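Local coordinates for L-threonine dehydrogenase (Flavobacterium frigidimaris, PDB 2YY7), which probably catalyses the NAD-dependent oxidation of L-threonine at its 3-hydroxyl, as a short-chain dehydrogenase/reductase-type enzyme related to UDP-galactose 4-epimerase, at residues W115-V121 and K147-E151; I168-L173 and A219-T223; M214-D218 and W294-F298. One frame throughout, in Å; residues are numbered along the deposited sequence.

Contact 1 and contact 2 lie about 12 Å apart, centre to centre, and both touch NAD. Their strands, 112-118 and 164-174, are parallel neighbours in the central sheet of the Rossmann-type fold, and helices 142-161 and 216-228 pack against them. The two contacts meet directly: Glu151 OE2 forms a salt bridge of 2.8 Å with Arg169 NH2, and Pro116 packs on Tyr170. Contact 3 continues from contact 2, with centres about 8 Å apart, because strand 211-215 runs beside strand 164-174 and leads into the same helix 216-228. It lies farther from the cofactor, the nearest atoms of the Met214 side chain and NAD being about 8 Å apart.

Contact 1. Residues W115-V121 and K147-E151; sequences WPSSIAV and KQAGE. With NAD (nicotinamide-adenine-dinucleotide), chain E.
Lys147 NZ is gripped from several directions: it donates to Pro116 O at 2.7 Å, to the ribose hydroxyl O3D of NAD at 2.9 Å and to water 1, while O2D, which would have to share a proton, is a weak partner. The bond to Pro116 comes in 22° out of the carbonyl plane. The chain bends at chi2 (-58°) and then runs extended, carrying NZ along the end of strand 112-118 to the nicotinamide ribose. Lys147 CD rests 3.6 Å from Trp115 CZ2, and CB presses on Val121 CG1 at 3.4 Å, a tight fit. The Trp115 indole meets helix 142-161 with Lys147 O at its edge; CH2 lies 3.7 Å from Gly150 CA, and glycine suits its place because a side chain there would strike the indole. One turn on from Lys147, Glu151 OE1 accepts from Ser117 OG at 2.6 Å on its anti lone pair; the other oxygen is held by Arg169. A methionine in place of the lysine would probably leave both ribose hydroxyls and Pro116 O without this donor and loosen the nicotinamide ribose. Lys147 and Tyr143, which also bonds NAD, match the Tyr-x-x-x-Lys pattern of short-chain dehydrogenases, in which the lysine orients the ribose.

Contact 2. Residues I168-L173 and A219-T223; sequences IRYPGL and AIDAT. With NAD (nicotinamide-adenine-dinucleotide), chain E.
Tyr170 reaches from the nicotinamide to helix 216-228, a task that suits a tyrosine, whose flat ring can pack beside NAD while its hydroxyl bonds Thr223. Its CB lies 3.4 Å from NAD C5N, and farther along the ring CD2 meets C6N at the ring edge. On the other side CE1 reaches Ala219, 4.1 Å from its CB. The phenol OH ends at Thr223 OG1, 2.5 Å away and in the ring plane, a very short hydrogen bond in which either hydroxyl may donate. Thr223 can present this oxygen because OG1 stands anti to its carbonyl carbon (chi1 -58°), where Ala219 O, one turn back, is also near. Both segments belong to the Rossmann-type fold; strand 168-170 and helix 219-223 run almost antiparallel, at 174°, their axes 10.4 Å apart at closest approach. Small residues suit the helix face: Ala222 CB takes Ile168 CD1 at 4.0 Å, and Ala219 CB fits against both methyl branches of Leu173. Leu173 CD1 also lies over one face of the Tyr170 ring, offset toward its rim. At the strand end Leu173 N donates to the carboxamide oxygen O7N of NAD at 2.9 Å, with a fairly straight N-H...O angle of 155°.

Contact 3. Residues M214-D218 and W294-F298; sequences MYMDD and WKHTF
Asp218 directs its carboxylate into the backbone of 294-298, and both oxygens are used. OD1 accepts from Phe298 N at 3.0 Å on its syn lone pair, at a nearly straight 161°. OD2 takes two donors from one residue, Thr297 N at 3.0 Å and Thr297 OG1 at 2.9 Å, which arrive from opposite faces of the carboxylate plane. The threonine can close this grip because chi1 (65°) sets OG1 between its backbone N and carbonyl carbon. Water 2 adds a bridge, donating to Asp218 OD1 and Phe298 O and accepting from Tyr215 N. An acidic residue is well chosen here, since its two oxygens can answer consecutive amides of a loop without regular structure. The site is the turn where strand 211-215 passes into helix 216-228, with Tyr215 at the N-cap position; the loop joining helices 286-292 and 300-311 is thereby tied to the Rossmann-type core. Outside the polar centre, Tyr215 and Phe298 form a T-shaped pair, planes at 71° and centroids 4.9 Å apart, in which Tyr215 CD1 points over the centre of the Phe298 face. Tyr215 OH goes on to Asp306 of helix 300-311. Met214 CE packs on Trp294 CZ2 at 3.6 Å, and its SD makes an oblique Met-aromatic contact, 5.3 Å from the centroid of the six-membered ring, while Trp294 CH2 packs near Asp218 O and NE1 bonds to Ala243 O.

Contact 1. Residues W115-V121 and K147-E151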
loop_
_atom_site.group_PDB
_atom_site.type_symbol
_atom_site.label_atom_id
_atom_site.label_comp_id
_atom_site.label_asym_id
_atom_site.label_seq_id
_atom_site.Cartn_x
_atom_site.Cartn_y
_atom_site.Cartn_z
ATOM N N TRP A 115 0.871 6.546 15.524
ATOM C CA TRP A 115 0.197 6.894 14.286
ATOM C C TRP A 115 -0.924 5.877 14.136
ATOM O O TRP A 115 -0.677 4.677 14.074
ATOM C CB TRP A 115 1.154 6.799 13.101
ATOM C CG TRP A 115 0.445 6.959 11.789
ATOM C CD1 TRP A 115 -0.022 8.120 11.239
ATOM C CD2 TRP A 115 0.044 5.907 10.909
ATOM N NE1 TRP A 115 -0.693 7.854 10.071
ATOM C CE2 TRP A 115 -0.667 6.502 9.845
ATOM C CE3 TRP A 115 0.212 4.516 10.919
ATOM C CZ2 TRP A 115 -1.211 5.751 8.796
ATOM C CZ3 TRP A 115 -0.331 3.768 9.874
ATOM C CH2 TRP A 115 -1.031 4.389 8.828
ATOM N N PRO A 116 -2.177 6.342 14.087
ATOM C CA PRO A 116 -3.277 5.392 13.954
ATOM C C PRO A 116 -3.626 5.004 12.528
ATOM O O PRO A 116 -3.605 5.833 11.612
ATOM C CB PRO A 116 -4.421 6.119 14.632
ATOM C CG PRO A 116 -4.196 7.544 14.149
ATOM C CD PRO A 116 -2.685 7.712 14.309
ATOM N N SER A 117 -3.929 3.723 12.353
ATOM C CA SER A 117 -4.353 3.204 11.066
ATOM C C SER A 117 -5.863 3.134 11.235
ATOM O O SER A 117 -6.423 3.823 12.097
ATOM C CB SER A 117 -3.787 1.805 10.824
ATOM O OG SER A 117 -4.195 1.302 9.561
ATOM N N SER A 118 -6.518 2.299 10.438
ATOM C CA SER A 118 -7.965 2.164 10.520
ATOM C C SER A 118 -8.450 0.829 9.964
ATOM O O SER A 118 -7.744 0.167 9.203
ATOM C CB SER A 118 -8.632 3.308 9.746
ATOM O OG SER A 118 -10.012 3.072 9.574
ATOM N N ILE A 119 -9.659 0.437 10.349
ATOM C CA ILE A 119 -10.241 -0.799 9.843
ATOM C C ILE A 119 -10.446 -0.619 8.338
ATOM O O ILE A 119 -10.782 -1.565 7.627
ATOM C CB ILE A 119 -11.608 -1.094 10.491
ATOM C CG1 ILE A 119 -12.506 0.147 10.396
ATOM C CG2 ILE A 119 -11.410 -1.546 11.935
ATOM C CD1 ILE A 119 -13.957 -0.103 10.788
ATOM N N ALA A 120 -10.244 0.609 7.861
ATOM C CA ALA A 120 -10.399 0.919 6.442
ATOM C C ALA A 120 -9.299 0.276 5.597
ATOM O O ALA A 120 -9.369 0.303 4.366
ATOM C CB ALA A 120 -10.399 2.430 6.231
ATOM N N VAL A 121 -8.284 -0.292 6.251
ATOM C CA VAL A 121 -7.199 -0.952 5.526
ATOM C C VAL A 121 -7.681 -2.272 4.916
ATOM O O VAL A 121 -7.028 -2.842 4.038
ATOM C CB VAL A 121 -5.979 -1.241 6.443
ATOM C CG1 VAL A 121 -5.408 0.066 6.969
ATOM C CG2 VAL A 121 -6.379 -2.152 7.598
ATOM N N LYS A 147 -3.738 4.334 4.511
ATOM C CA LYS A 147 -3.486 3.684 5.792
ATOM C C LYS A 147 -2.668 2.406 5.604
ATOM O O LYS A 147 -1.817 2.081 6.424
ATOM C CB LYS A 147 -4.808 3.367 6.502
ATOM C CG LYS A 147 -5.560 4.602 6.997
ATOM C CD LYS A 147 -4.704 5.423 7.970
ATOM C CE LYS A 147 -5.521 6.499 8.674
ATOM N NZ LYS A 147 -4.687 7.293 9.630
ATOM N N GLN A 148 -2.924 1.678 4.524
ATOM C CA GLN A 148 -2.177 0.455 4.274
ATOM C C GLN A 148 -0.715 0.779 3.969
ATOM O O GLN A 148 0.194 0.169 4.531
ATOM C CB GLN A 148 -2.781 -0.326 3.110
ATOM C CG GLN A 148 -1.965 -1.550 2.761
ATOM C CD GLN A 148 -2.576 -2.353 1.649
ATOM O OE1 GLN A 148 -2.798 -1.844 0.549
ATOM N NE2 GLN A 148 -2.853 -3.619 1.926
ATOM N N ALA A 149 -0.490 1.740 3.081
ATOM C CA ALA A 149 0.871 2.146 2.729
ATOM C C ALA A 149 1.550 2.715 3.975
ATOM O O ALA A 149 2.758 2.540 4.179
ATOM C CB ALA A 149 0.838 3.192 1.619
ATOM N N GLY A 150 0.765 3.401 4.803
ATOM C CA GLY A 150 1.300 3.969 6.026
ATOM C C GLY A 150 1.833 2.862 6.913
ATOM O O GLY A 150 2.938 2.967 7.433
ATOM N N GLU A 151 1.040 1.806 7.096
ATOM C CA GLU A 151 1.448 0.661 7.912
ATOM C C GLU A 151 2.739 0.048 7.383
ATOM O O GLU A 151 3.658 -0.239 8.152
ATOM C CB GLU A 151 0.360 -0.423 7.921
ATOM C CG GLU A 151 -0.920 -0.037 8.638
ATOM C CD GLU A 151 -1.860 -1.220 8.829
ATOM O OE1 GLU A 151 -3.009 -1.004 9.267
ATOM O OE2 GLU A 151 -1.448 -2.365 8.540
HETATM P PA NAD E . -10.707 14.608 12.655
HETATM O O1A NAD E . -11.833 14.784 13.615
HETATM O O2A NAD E . -11.041 14.850 11.227
HETATM O O5B NAD E . -9.429 15.413 13.130
HETATM C C5B NAD E . -8.384 15.713 12.250
HETATM C C4B NAD E . -7.674 16.955 12.729
HETATM O O4B NAD E . -6.506 17.122 11.921
HETATM C C3B NAD E . -8.554 18.219 12.584
HETATM O O3B NAD E . -8.630 18.955 13.817
HETATM C C2B NAD E . -7.882 18.978 11.433
HETATM O O2B NAD E . -8.019 20.383 11.554
HETATM C C1B NAD E . -6.428 18.499 11.558
HETATM N N9A NAD E . -5.648 18.718 10.331
HETATM C C8A NAD E . -6.079 18.484 9.026
HETATM N N7A NAD E . -5.086 18.831 8.194
HETATM C C5A NAD E . -4.049 19.251 8.952
HETATM C C6A NAD E . -2.804 19.752 8.604
HETATM N N6A NAD E . -2.490 19.945 7.341
HETATM N N1A NAD E . -1.941 20.142 9.595
HETATM C C2A NAD E . -2.294 20.041 10.932
HETATM N N3A NAD E . -3.541 19.572 11.299
HETATM C C4A NAD E . -4.397 19.193 10.295
HETATM O O3 NAD E . -10.210 13.083 12.702
HETATM P PN NAD E . -10.174 12.049 13.952
HETATM O O1N NAD E . -9.683 12.697 15.213
HETATM O O2N NAD E . -11.450 11.286 13.881
HETATM O O5D NAD E . -9.021 11.020 13.455
HETATM C C5D NAD E . -7.653 11.200 13.851
HETATM C C4D NAD E . -6.818 10.012 13.300
HETATM O O4D NAD E . -7.410 8.785 13.688
HETATM C C3D NAD E . -6.765 9.956 11.770
HETATM O O3D NAD E . -5.498 9.434 11.380
HETATM C C2D NAD E . -7.809 8.925 11.416
HETATM O O2D NAD E . -7.535 8.431 10.126
HETATM C C1D NAD E . -7.670 7.921 12.560
HETATM N N1N NAD E . -8.914 7.129 12.698
HETATM C C2N NAD E . -10.066 7.735 13.157
HETATM C C3N NAD E . -11.230 6.983 13.282
HETATM C C7N NAD E . -12.468 7.584 13.890
HETATM O O7N NAD E . -13.583 6.763 13.892
HETATM N N7N NAD E . -12.507 8.847 14.352
HETATM C C4N NAD E . -11.237 5.623 12.922
HETATM C C5N NAD E . -10.056 5.017 12.483
HETATM C C6N NAD E . -8.907 5.773 12.353
HETATM O O HOH W 1 -2.919 8.816 7.721
#

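Contact 2. Residues I168-L173 and A219-T223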
loop_
_atom_site.group_PDB
_atom_site.type_symbol
_atom_site.label_atom_id
_atom_site.label_comp_id
_atom_site.label_asym_id
_atom_site.label_seq_id
_atom_site.Cartn_x
_atom_site.Cartn_y
_atom_site.Cartn_z
ATOM N N ILE A 168 -2.396 1.403 15.875
ATOM C CA ILE A 168 -3.571 0.573 16.075
ATOM C C ILE A 168 -4.605 0.919 15.003
ATOM O O ILE A 168 -4.732 2.074 14.582
ATOM C CB ILE A 168 -4.202 0.746 17.493
ATOM C CG1 ILE A 168 -4.485 2.214 17.785
ATOM C CG2 ILE A 168 -3.265 0.177 18.557
ATOM C CD1 ILE A 168 -4.944 2.451 19.220
ATOM N N ARG A 169 -5.319 -0.097 14.542
ATOM C CA ARG A 169 -6.342 0.087 13.528
ATOM C C ARG A 169 -7.669 0.373 14.234
ATOM O O ARG A 169 -8.469 -0.536 14.459
ATOM C CB ARG A 169 -6.442 -1.181 12.663
ATOM C CG ARG A 169 -5.173 -1.499 11.858
ATOM C CD ARG A 169 -5.191 -2.943 11.328
ATOM N NE ARG A 169 -4.009 -3.267 10.525
ATOM C CZ ARG A 169 -3.543 -4.501 10.340
ATOM N NH1 ARG A 169 -4.155 -5.541 10.898
ATOM N NH2 ARG A 169 -2.452 -4.699 9.611
ATOM N N TYR A 170 -7.899 1.636 14.600
ATOM C CA TYR A 170 -9.144 2.006 15.285
ATOM C C TYR A 170 -10.392 1.618 14.494
ATOM O O TYR A 170 -10.440 1.792 13.276
ATOM C CB TYR A 170 -9.285 3.521 15.468
ATOM C CG TYR A 170 -8.288 4.278 16.320
ATOM C CD1 TYR A 170 -8.025 3.918 17.643
ATOM C CD2 TYR A 170 -7.698 5.438 15.826
ATOM C CE1 TYR A 170 -7.191 4.716 18.453
ATOM C CE2 TYR A 170 -6.878 6.231 16.617
ATOM C CZ TYR A 170 -6.627 5.871 17.922
ATOM O OH TYR A 170 -5.807 6.685 18.676
ATOM N N PRO A 171 -11.413 1.070 15.171
ATOM C CA PRO A 171 -12.625 0.736 14.420
ATOM C C PRO A 171 -13.404 2.063 14.392
ATOM O O PRO A 171 -12.830 3.107 14.694
ATOM C CB PRO A 171 -13.292 -0.337 15.286
ATOM C CG PRO A 171 -12.817 -0.034 16.657
ATOM C CD PRO A 171 -11.370 0.346 16.453
ATOM N N GLY A 172 -14.680 2.049 14.022
ATOM C CA GLY A 172 -15.436 3.297 14.012
ATOM C C GLY A 172 -15.526 3.844 15.431
ATOM O O GLY A 172 -15.951 3.124 16.335
ATOM N N LEU A 173 -15.139 5.103 15.635
ATOM C CA LEU A 173 -15.163 5.697 16.977
ATOM C C LEU A 173 -16.367 6.590 17.273
ATOM O O LEU A 173 -16.836 7.337 16.416
ATOM C CB LEU A 173 -13.872 6.489 17.233
ATOM C CG LEU A 173 -12.544 5.739 17.137
ATOM C CD1 LEU A 173 -11.436 6.619 17.704
ATOM C CD2 LEU A 173 -12.614 4.427 17.910
ATOM N N ALA A 219 -10.851 3.945 22.968
ATOM C CA ALA A 219 -9.868 4.269 21.948
ATOM C C ALA A 219 -8.704 5.040 22.572
ATOM O O ALA A 219 -7.548 4.793 22.246
ATOM C CB ALA A 219 -10.513 5.089 20.836
ATOM N N ILE A 220 -9.016 5.973 23.468
ATOM C CA ILE A 220 -7.985 6.769 24.133
ATOM C C ILE A 220 -7.115 5.912 25.059
ATOM O O ILE A 220 -5.892 6.044 25.080
ATOM C CB ILE A 220 -8.612 7.912 24.955
ATOM C CG1 ILE A 220 -9.405 8.841 24.031
ATOM C CG2 ILE A 220 -7.526 8.686 25.697
ATOM C CD1 ILE A 220 -8.583 9.451 22.908
ATOM N N ASP A 221 -7.745 5.038 25.834
ATOM C CA ASP A 221 -6.990 4.168 26.734
ATOM C C ASP A 221 -6.041 3.293 25.919
ATOM O O ASP A 221 -4.887 3.093 26.293
ATOM C CB ASP A 221 -7.950 3.297 27.551
ATOM C CG ASP A 221 -8.631 4.073 28.674
ATOM O OD1 ASP A 221 -9.615 3.561 29.246
ATOM O OD2 ASP A 221 -8.173 5.193 28.986
ATOM N N ALA A 222 -6.534 2.786 24.794
ATOM C CA ALA A 222 -5.734 1.939 23.919
ATOM C C ALA A 222 -4.510 2.699 23.435
ATOM O O ALA A 222 -3.387 2.196 23.502
ATOM C CB ALA A 222 -6.573 1.483 22.723
ATOM N N THR A 223 -4.741 3.912 22.946
ATOM C CA THR A 223 -3.672 4.761 22.434
ATOM C C THR A 223 -2.591 5.014 23.476
ATOM O O THR A 223 -1.404 4.845 23.207
ATOM C CB THR A 223 -4.230 6.121 21.963
ATOM O OG1 THR A 223 -5.228 5.900 20.958
ATOM C CG2 THR A 223 -3.117 6.990 21.385
HETATM P PA NAD E . -10.707 14.608 12.655
HETATM O O1A NAD E . -11.833 14.784 13.615
HETATM O O2A NAD E . -11.041 14.850 11.227
HETATM O O5B NAD E . -9.429 15.413 13.130
HETATM C C5B NAD E . -8.384 15.713 12.250
HETATM C C4B NAD E . -7.674 16.955 12.729
HETATM O O4B NAD E . -6.506 17.122 11.921
HETATM C C3B NAD E . -8.554 18.219 12.584
HETATM O O3B NAD E . -8.630 18.955 13.817
HETATM C C2B NAD E . -7.882 18.978 11.433
HETATM O O2B NAD E . -8.019 20.383 11.554
HETATM C C1B NAD E . -6.428 18.499 11.558
HETATM N N9A NAD E . -5.648 18.718 10.331
HETATM C C8A NAD E . -6.079 18.484 9.026
HETATM N N7A NAD E . -5.086 18.831 8.194
HETATM C C5A NAD E . -4.049 19.251 8.952
HETATM C C6A NAD E . -2.804 19.752 8.604
HETATM N N6A NAD E . -2.490 19.945 7.341
HETATM N N1A NAD E . -1.941 20.142 9.595
HETATM C C2A NAD E . -2.294 20.041 10.932
HETATM N N3A NAD E . -3.541 19.572 11.299
HETATM C C4A NAD E . -4.397 19.193 10.295
HETATM O O3 NAD E . -10.210 13.083 12.702
HETATM P PN NAD E . -10.174 12.049 13.952
HETATM O O1N NAD E . -9.683 12.697 15.213
HETATM O O2N NAD E . -11.450 11.286 13.881
HETATM O O5D NAD E . -9.021 11.020 13.455
HETATM C C5D NAD E . -7.653 11.200 13.851
HETATM C C4D NAD E . -6.818 10.012 13.300
HETATM O O4D NAD E . -7.410 8.785 13.688
HETATM C C3D NAD E . -6.765 9.956 11.770
HETATM O O3D NAD E . -5.498 9.434 11.380
HETATM C C2D NAD E . -7.809 8.925 11.416
HETATM O O2D NAD E . -7.535 8.431 10.126
HETATM C C1D NAD E . -7.670 7.921 12.560
HETATM N N1N NAD E . -8.914 7.129 12.698
HETATM C C2N NAD E . -10.066 7.735 13.157
HETATM C C3N NAD E . -11.230 6.983 13.282
HETATM C C7N NAD E . -12.468 7.584 13.890
HETATM O O7N NAD E . -13.583 6.763 13.892
HETATM N N7N NAD E . -12.507 8.847 14.352
HETATM C C4N NAD E . -11.237 5.623 12.922
HETATM C C5N NAD E . -10.056 5.017 12.483
HETATM C C6N NAD E . -8.907 5.773 12.353
#

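Contact 3. Residues M214-D218 and W294-F298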
loop_
_atom_site.group_PDB
_atom_site.type_symbol
_atom_site.label_atom_id
_atom_site.label_comp_id
_atom_site.label_asym_id
_atom_site.label_seq_id
_atom_site.Cartn_x
_atom_site.Cartn_y
_atom_site.Cartn_z
ATOM N N MET A 214 -16.120 1.350 18.551
ATOM C CA MET A 214 -15.480 1.520 19.846
ATOM C C MET A 214 -15.813 2.890 20.427
ATOM O O MET A 214 -15.854 3.887 19.701
ATOM C CB MET A 214 -13.959 1.374 19.711
ATOM C CG MET A 214 -13.208 1.494 21.033
ATOM S SD MET A 214 -11.440 1.209 20.832
ATOM C CE MET A 214 -11.425 -0.585 20.557
ATOM N N TYR A 215 -16.068 2.939 21.731
ATOM C CA TYR A 215 -16.366 4.203 22.394
ATOM C C TYR A 215 -15.031 4.934 22.535
ATOM O O TYR A 215 -13.998 4.299 22.767
ATOM C CB TYR A 215 -16.977 3.952 23.779
ATOM C CG TYR A 215 -17.639 5.171 24.384
ATOM C CD1 TYR A 215 -17.743 5.317 25.766
ATOM C CD2 TYR A 215 -18.193 6.164 23.575
ATOM C CE1 TYR A 215 -18.380 6.417 26.328
ATOM C CE2 TYR A 215 -18.835 7.270 24.129
ATOM C CZ TYR A 215 -18.924 7.387 25.506
ATOM O OH TYR A 215 -19.548 8.474 26.062
ATOM N N MET A 216 -15.043 6.260 22.404
ATOM C CA MET A 216 -13.803 7.043 22.483
ATOM C C MET A 216 -12.948 6.800 23.734
ATOM O O MET A 216 -11.720 6.756 23.648
ATOM C CB MET A 216 -14.112 8.541 22.346
ATOM C CG MET A 216 -12.878 9.434 22.173
ATOM S SD MET A 216 -11.946 9.104 20.650
ATOM C CE MET A 216 -13.034 9.858 19.424
ATOM N N ASP A 217 -13.578 6.650 24.897
ATOM C CA ASP A 217 -12.811 6.408 26.125
ATOM C C ASP A 217 -11.890 5.200 25.961
ATOM O O ASP A 217 -10.761 5.187 26.451
ATOM C CB ASP A 217 -13.741 6.153 27.316
ATOM C CG ASP A 217 -14.514 7.390 27.735
ATOM O OD1 ASP A 217 -15.095 7.371 28.835
ATOM O OD2 ASP A 217 -14.547 8.373 26.972
ATOM N N ASP A 218 -12.392 4.181 25.279
ATOM C CA ASP A 218 -11.627 2.964 25.046
ATOM C C ASP A 218 -10.512 3.240 24.044
ATOM O O ASP A 218 -9.368 2.826 24.242
ATOM C CB ASP A 218 -12.556 1.864 24.521
ATOM C CG ASP A 218 -13.307 1.161 25.630
ATOM O OD1 ASP A 218 -14.418 0.656 25.375
ATOM O OD2 ASP A 218 -12.783 1.098 26.758
ATOM N N TRP A 294 -4.329 -5.316 25.982
ATOM C CA TRP A 294 -5.462 -4.488 25.599
ATOM C C TRP A 294 -6.754 -5.116 26.115
ATOM O O TRP A 294 -6.925 -6.331 26.058
ATOM C CB TRP A 294 -5.557 -4.359 24.077
ATOM C CG TRP A 294 -6.902 -3.849 23.613
ATOM C CD1 TRP A 294 -7.738 -4.444 22.713
ATOM C CD2 TRP A 294 -7.564 -2.649 24.040
ATOM N NE1 TRP A 294 -8.876 -3.693 22.550
ATOM C CE2 TRP A 294 -8.798 -2.586 23.352
ATOM C CE3 TRP A 294 -7.236 -1.621 24.937
ATOM C CZ2 TRP A 294 -9.707 -1.536 23.531
ATOM C CZ3 TRP A 294 -8.142 -0.576 25.115
ATOM C CH2 TRP A 294 -9.363 -0.543 24.414
ATOM N N LYS A 295 -7.652 -4.276 26.619
ATOM C CA LYS A 295 -8.955 -4.707 27.110
ATOM C C LYS A 295 -9.936 -3.536 27.044
ATOM O O LYS A 295 -9.666 -2.467 27.586
ATOM C CB LYS A 295 -8.855 -5.242 28.547
ATOM C CG LYS A 295 -7.813 -4.570 29.450
ATOM C CD LYS A 295 -8.104 -3.096 29.735
ATOM C CE LYS A 295 -7.153 -2.179 28.968
ATOM N NZ LYS A 295 -7.424 -0.734 29.227
ATOM N N HIS A 296 -11.064 -3.730 26.365
ATOM C CA HIS A 296 -12.063 -2.670 26.247
ATOM C C HIS A 296 -12.987 -2.696 27.455
ATOM O O HIS A 296 -13.137 -3.729 28.104
ATOM C CB HIS A 296 -12.871 -2.832 24.954
ATOM C CG HIS A 296 -13.741 -4.050 24.921
ATOM N ND1 HIS A 296 -15.091 -4.009 25.199
ATOM C CD2 HIS A 296 -13.458 -5.341 24.627
ATOM C CE1 HIS A 296 -15.602 -5.221 25.075
ATOM N NE2 HIS A 296 -14.632 -6.047 24.728
ATOM N N THR A 297 -13.600 -1.559 27.766
ATOM C CA THR A 297 -14.487 -1.483 28.920
ATOM C C THR A 297 -15.953 -1.231 28.567
ATOM O O THR A 297 -16.847 -1.690 29.278
ATOM C CB THR A 297 -14.023 -0.387 29.895
ATOM O OG1 THR A 297 -14.140 0.891 29.261
ATOM C CG2 THR A 297 -12.566 -0.604 30.289
ATOM N N PHE A 298 -16.206 -0.521 27.471
ATOM C CA PHE A 298 -17.582 -0.216 27.076
ATOM C C PHE A 298 -18.190 -1.121 26.008
ATOM O O PHE A 298 -17.538 -1.456 25.023
ATOM C CB PHE A 298 -17.694 1.227 26.566
ATOM C CG PHE A 298 -17.448 2.272 27.618
ATOM C CD1 PHE A 298 -16.154 2.645 27.963
ATOM C CD2 PHE A 298 -18.516 2.886 28.263
ATOM C CE1 PHE A 298 -15.928 3.618 28.940
ATOM C CE2 PHE A 298 -18.299 3.860 29.241
ATOM C CZ PHE A 298 -17.005 4.224 29.578
HETATM O O HOH W 2 -16.010 0.576 23.450
HETATM O O HOH W 3 -10.074 0.305 28.213
#